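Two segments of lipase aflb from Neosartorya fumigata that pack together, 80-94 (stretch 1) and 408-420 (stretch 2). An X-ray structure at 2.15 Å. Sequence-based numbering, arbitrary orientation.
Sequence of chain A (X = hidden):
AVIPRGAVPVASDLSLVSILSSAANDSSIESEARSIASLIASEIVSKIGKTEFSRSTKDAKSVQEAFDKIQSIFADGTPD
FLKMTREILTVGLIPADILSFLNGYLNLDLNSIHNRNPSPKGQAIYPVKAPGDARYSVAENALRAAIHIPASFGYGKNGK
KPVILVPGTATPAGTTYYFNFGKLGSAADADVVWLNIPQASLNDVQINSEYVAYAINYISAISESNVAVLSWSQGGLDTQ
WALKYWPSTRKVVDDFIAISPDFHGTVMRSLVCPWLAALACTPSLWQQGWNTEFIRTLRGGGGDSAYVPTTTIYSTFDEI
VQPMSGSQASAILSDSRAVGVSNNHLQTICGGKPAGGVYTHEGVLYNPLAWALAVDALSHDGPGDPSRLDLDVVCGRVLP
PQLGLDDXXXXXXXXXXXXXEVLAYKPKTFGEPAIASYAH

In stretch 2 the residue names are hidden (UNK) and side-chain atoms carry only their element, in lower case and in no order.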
# COMPACT_ATOMS: atom_id res chain seq x y z
N ASP A 80 -5.03 12.62 11.87
CA ASP A 80 -5.73 11.47 11.31
C ASP A 80 -5.67 11.63 9.78
O ASP A 80 -5.04 12.58 9.30
CB ASP A 80 -7.16 11.33 11.86
CG ASP A 80 -8.13 12.47 11.61
OD1 ASP A 80 -7.74 13.45 10.93
OD2 ASP A 80 -9.27 12.39 12.09
N PHE A 81 -6.31 10.73 9.01
CA PHE A 81 -6.31 10.78 7.55
C PHE A 81 -6.82 12.10 6.98
O PHE A 81 -6.13 12.69 6.14
CB PHE A 81 -7.07 9.59 6.94
CG PHE A 81 -7.33 9.69 5.44
CD1 PHE A 81 -6.28 9.62 4.53
CD2 PHE A 81 -8.63 9.83 4.95
CE1 PHE A 81 -6.53 9.70 3.16
CE2 PHE A 81 -8.87 9.90 3.58
CZ PHE A 81 -7.82 9.85 2.69
N LEU A 82 -8.00 12.56 7.44
CA LEU A 82 -8.62 13.79 6.96
C LEU A 82 -7.78 15.04 7.26
O LEU A 82 -7.62 15.89 6.38
CB LEU A 82 -10.08 13.95 7.47
CG LEU A 82 -11.10 12.87 7.03
CD1 LEU A 82 -12.44 13.09 7.73
CD2 LEU A 82 -11.31 12.87 5.52
N LYS A 83 -7.21 15.14 8.49
CA LYS A 83 -6.36 16.28 8.85
C LYS A 83 -5.09 16.28 8.03
O LYS A 83 -4.73 17.33 7.48
CB LYS A 83 -6.04 16.32 10.36
CG LYS A 83 -5.28 17.58 10.76
CD LYS A 83 -4.99 17.65 12.25
CE LYS A 83 -4.13 18.86 12.58
NZ LYS A 83 -3.80 18.93 14.03
N MET A 84 -4.43 15.12 7.90
CA MET A 84 -3.21 14.97 7.10
C MET A 84 -3.46 15.44 5.65
O MET A 84 -2.71 16.28 5.16
CB MET A 84 -2.70 13.52 7.13
CG MET A 84 -1.33 13.33 6.51
SD MET A 84 0.00 14.07 7.47
CE MET A 84 1.24 14.28 6.23
N THR A 85 -4.53 14.94 5.01
CA THR A 85 -4.90 15.26 3.62
C THR A 85 -5.17 16.76 3.42
O THR A 85 -4.70 17.32 2.44
CB THR A 85 -6.07 14.38 3.13
OG1 THR A 85 -5.78 13.02 3.46
CG2 THR A 85 -6.30 14.49 1.63
N ARG A 86 -5.89 17.39 4.37
CA ARG A 86 -6.19 18.82 4.32
C ARG A 86 -4.91 19.67 4.47
O ARG A 86 -4.71 20.61 3.71
CB ARG A 86 -7.21 19.19 5.41
CG ARG A 86 -7.67 20.65 5.39
CD ARG A 86 -7.93 21.19 6.78
NE ARG A 86 -9.35 21.14 7.14
CZ ARG A 86 -9.90 20.19 7.88
NH1 ARG A 86 -9.17 19.18 8.35
NH2 ARG A 86 -11.20 20.22 8.16
N GLU A 87 -4.06 19.34 5.46
CA GLU A 87 -2.84 20.09 5.78
C GLU A 87 -1.74 19.97 4.73
O GLU A 87 -0.94 20.90 4.61
CB GLU A 87 -2.31 19.73 7.17
CG GLU A 87 -3.20 20.20 8.32
CD GLU A 87 -3.56 21.67 8.33
OE1 GLU A 87 -2.64 22.51 8.19
OE2 GLU A 87 -4.77 21.98 8.47
N ILE A 88 -1.71 18.85 3.97
CA ILE A 88 -0.79 18.57 2.86
C ILE A 88 -0.81 19.75 1.85
O ILE A 88 0.25 20.21 1.42
CB ILE A 88 -1.17 17.19 2.24
CG1 ILE A 88 -0.53 16.00 3.02
CG2 ILE A 88 -0.91 17.07 0.73
CD1 ILE A 88 0.95 15.82 2.95
N LEU A 89 -2.01 20.26 1.54
CA LEU A 89 -2.14 21.40 0.64
C LEU A 89 -1.98 22.74 1.35
O LEU A 89 -1.41 23.66 0.76
CB LEU A 89 -3.44 21.35 -0.17
CG LEU A 89 -3.49 20.35 -1.34
CD1 LEU A 89 -4.77 20.50 -2.10
CD2 LEU A 89 -2.32 20.53 -2.31
N THR A 90 -2.45 22.85 2.61
CA THR A 90 -2.37 24.08 3.43
C THR A 90 -0.91 24.54 3.60
O THR A 90 -0.62 25.73 3.48
CB THR A 90 -3.09 23.89 4.78
OG1 THR A 90 -4.42 23.40 4.53
CG2 THR A 90 -3.17 25.18 5.60
N VAL A 91 0.01 23.58 3.83
CA VAL A 91 1.44 23.84 3.99
C VAL A 91 2.16 23.99 2.63
O VAL A 91 3.35 24.29 2.60
CB VAL A 91 2.16 22.82 4.92
CG1 VAL A 91 1.51 22.77 6.31
CG2 VAL A 91 2.23 21.43 4.30
N GLY A 92 1.43 23.74 1.54
CA GLY A 92 1.94 23.83 0.18
C GLY A 92 3.01 22.81 -0.15
O GLY A 92 3.98 23.12 -0.85
N LEU A 93 2.84 21.57 0.34
CA LEU A 93 3.80 20.49 0.11
C LEU A 93 3.80 19.98 -1.34
O LEU A 93 4.85 19.58 -1.85
CB LEU A 93 3.54 19.33 1.10
CG LEU A 93 4.60 18.23 1.21
CD1 LEU A 93 5.87 18.73 1.84
CD2 LEU A 93 4.11 17.08 2.03
N ILE A 94 2.64 20.01 -2.01
CA ILE A 94 2.53 19.48 -3.37
C ILE A 94 2.66 20.58 -4.42
O ILE A 94 1.78 21.45 -4.50
CB ILE A 94 1.28 18.57 -3.59
CG1 ILE A 94 0.91 17.72 -2.34
CG2 ILE A 94 1.45 17.69 -4.84
CD1 ILE A 94 2.03 16.74 -1.71
N UNK A 408 9.32 12.02 -2.67
CA UNK A 408 8.79 12.31 -1.34
C UNK A 408 7.45 13.05 -1.49
O UNK A 408 6.45 12.63 -0.91
c UNK A 408 10.86 14.02 1.56
c UNK A 408 9.80 13.21 -0.55
c UNK A 408 9.65 13.36 0.98
c UNK A 408 8.44 14.20 1.38
N UNK A 409 7.43 14.14 -2.29
CA UNK A 409 6.23 14.97 -2.51
C UNK A 409 5.10 14.21 -3.19
O UNK A 409 3.96 14.31 -2.74
c UNK A 409 7.72 17.13 -2.75
c UNK A 409 7.99 18.31 -3.66
c UNK A 409 7.48 17.59 -1.32
c UNK A 409 6.56 16.26 -3.28
N UNK A 410 5.43 13.46 -4.23
CA UNK A 410 4.47 12.65 -4.98
C UNK A 410 3.82 11.57 -4.15
O UNK A 410 2.61 11.36 -4.25
N UNK A 411 4.61 10.89 -3.29
CA UNK A 411 4.12 9.85 -2.37
C UNK A 411 3.12 10.47 -1.37
O UNK A 411 2.10 9.86 -1.08
c UNK A 411 5.29 9.14 -1.67
o UNK A 411 6.12 8.54 -2.67
c UNK A 411 4.84 8.08 -0.66
N UNK A 412 3.41 11.67 -0.88
CA UNK A 412 2.53 12.39 0.04
C UNK A 412 1.23 12.82 -0.66
O UNK A 412 0.16 12.72 -0.06
c UNK A 412 4.21 13.23 1.78
c UNK A 412 3.26 13.61 0.65
o UNK A 412 2.42 12.59 3.20
c UNK A 412 3.61 12.39 2.89
o UNK A 412 4.33 11.53 3.45
N UNK A 413 1.35 13.21 -1.93
CA UNK A 413 0.23 13.61 -2.78
C UNK A 413 -0.81 12.53 -3.03
O UNK A 413 -1.92 12.84 -3.45
N UNK A 414 -0.46 11.24 -2.76
CA UNK A 414 -1.34 10.08 -2.91
C UNK A 414 -2.60 10.16 -2.04
O UNK A 414 -3.63 9.58 -2.40
c UNK A 414 0.18 8.18 -4.89
c UNK A 414 0.59 8.39 -3.43
c UNK A 414 -0.60 8.77 -2.57
c UNK A 414 1.28 7.16 -2.85
N UNK A 415 -2.50 10.86 -0.90
CA UNK A 415 -3.61 11.06 0.04
C UNK A 415 -4.76 11.79 -0.62
O UNK A 415 -5.91 11.56 -0.26
c UNK A 415 -2.80 9.88 2.85
c UNK A 415 -3.14 11.83 1.28
c UNK A 415 -2.16 11.10 2.20
c UNK A 415 -1.64 12.03 3.24
N UNK A 416 -4.45 12.65 -1.62
CA UNK A 416 -5.44 13.41 -2.38
C UNK A 416 -6.25 12.48 -3.27
O UNK A 416 -7.47 12.64 -3.39
c UNK A 416 -4.77 14.52 -3.19
c UNK A 416 -3.87 15.49 -2.42
c UNK A 416 -3.08 16.37 -3.37
c UNK A 416 -4.67 16.37 -1.44
N UNK A 417 -5.59 11.47 -3.86
CA UNK A 417 -6.26 10.46 -4.68
C UNK A 417 -7.10 9.56 -3.76
O UNK A 417 -8.27 9.30 -4.05
c UNK A 417 -5.91 8.42 -6.15
c UNK A 417 -5.24 9.65 -5.53
c UNK A 417 -3.39 9.96 -7.30
c UNK A 417 -4.62 10.55 -6.62
N UNK A 418 -6.50 9.12 -2.63
CA UNK A 418 -7.18 8.28 -1.64
C UNK A 418 -8.49 8.92 -1.17
O UNK A 418 -9.51 8.22 -1.13
c UNK A 418 -6.26 7.96 -0.47
N UNK A 419 -8.49 10.25 -0.93
CA UNK A 419 -9.70 10.97 -0.52
C UNK A 419 -10.75 10.98 -1.62
O UNK A 419 -11.91 10.67 -1.34
c UNK A 419 -10.31 14.62 0.74
c UNK A 419 -9.40 12.40 -0.04
c UNK A 419 -10.63 13.17 0.50
c UNK A 419 -11.19 12.51 1.76
N UNK A 420 -10.34 11.31 -2.86
CA UNK A 420 -11.22 11.33 -4.03
C UNK A 420 -11.88 9.96 -4.24
O UNK A 420 -13.09 9.90 -4.39
c UNK A 420 -10.44 11.73 -5.26

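Position 408 carries four carbons, forked at the second, which is Leu 408; it is buried but stays clear of stretch 1, so its packing lies elsewhere in the structure. Position 409 has the same four forked carbons. One tip lies 3.3 Å from Leu 93 O, and the carbonyl O of 409 lies 3.3 Å from Ile 94 CD1. This is Leu 409, whose CD2 also meets Leu 93 CD1 at 3.7 Å.

Position 410 has no side-chain atoms: Gly 410. Position 411 shows one carbon bearing an oxygen and a carbon, the fork of Thr 411; its CB points away from stretch 1, and its hydroxyl is hydrogen-bonded to a residue just outside the stretch.

At 412 three carbons run out to a pair of oxygens, one of them near Met 84 and Ile 88, while the first carbon lies against Leu 93: Glu 412. Its CB is 3.8 Å from Leu 93 CD2, and its OE1 touches Ile 88 CD1 at 3.6 Å and Met 84 CE at 3.7 Å. These are packing contacts; OE2 finds its hydrogen bond elsewhere in the structure, which helps a buried acid to be tolerated.

Position 413 is bare, and Ile 94 CD1 comes to 3.6 Å from its N: Gly 413. An ideal CB here would fall 3.7 Å from Ile 94 CG2, so the bare backbone leaves room for the isoleucine. Position 414, four carbons forked at the second, is Leu 414, out of reach of stretch 1.

Position 415 repeats that fork but points toward stretch 1, amid Phe 81, Met 84, Thr 85 and Ile 88. It is Leu 415, a knob in a hole: CD1 lies 3.5 Å from Met 84 CG, and CD2 reaches the edge of the Phe 81 ring, 3.7 Å from CE1.

At 416 four carbons forked at the second reach Thr 85 and Leu 89, largely apolar surroundings that suit a branched leucine: Leu 416, its CD2 4.0 Å from Thr 85 CG2. Position 417 forks at the first carbon, with one arm two carbons long: Ile 417, directed away. The single carbon at 418 lies 4.0 Å from Phe 81 CZ, a small group beside the ring: Ala 418. At 419 four carbons forked at the second lie against Phe 81 and Leu 82, so an apolar side chain fits: Leu 419, its CD1 3.8 Å from Leu 82 CD2. One carbon at 420, without contact, is Ala 420.

The contact works by apolar packing, with no hydrogen bond across it. Helices 81-90 and 414-420 cross at -128°, with Leu 415 locked into its hole, while Leu 93 and Ile 94 extend the packing to 409 and 413.

Stretch 2 (408-420) LLGTEGLLLIALA
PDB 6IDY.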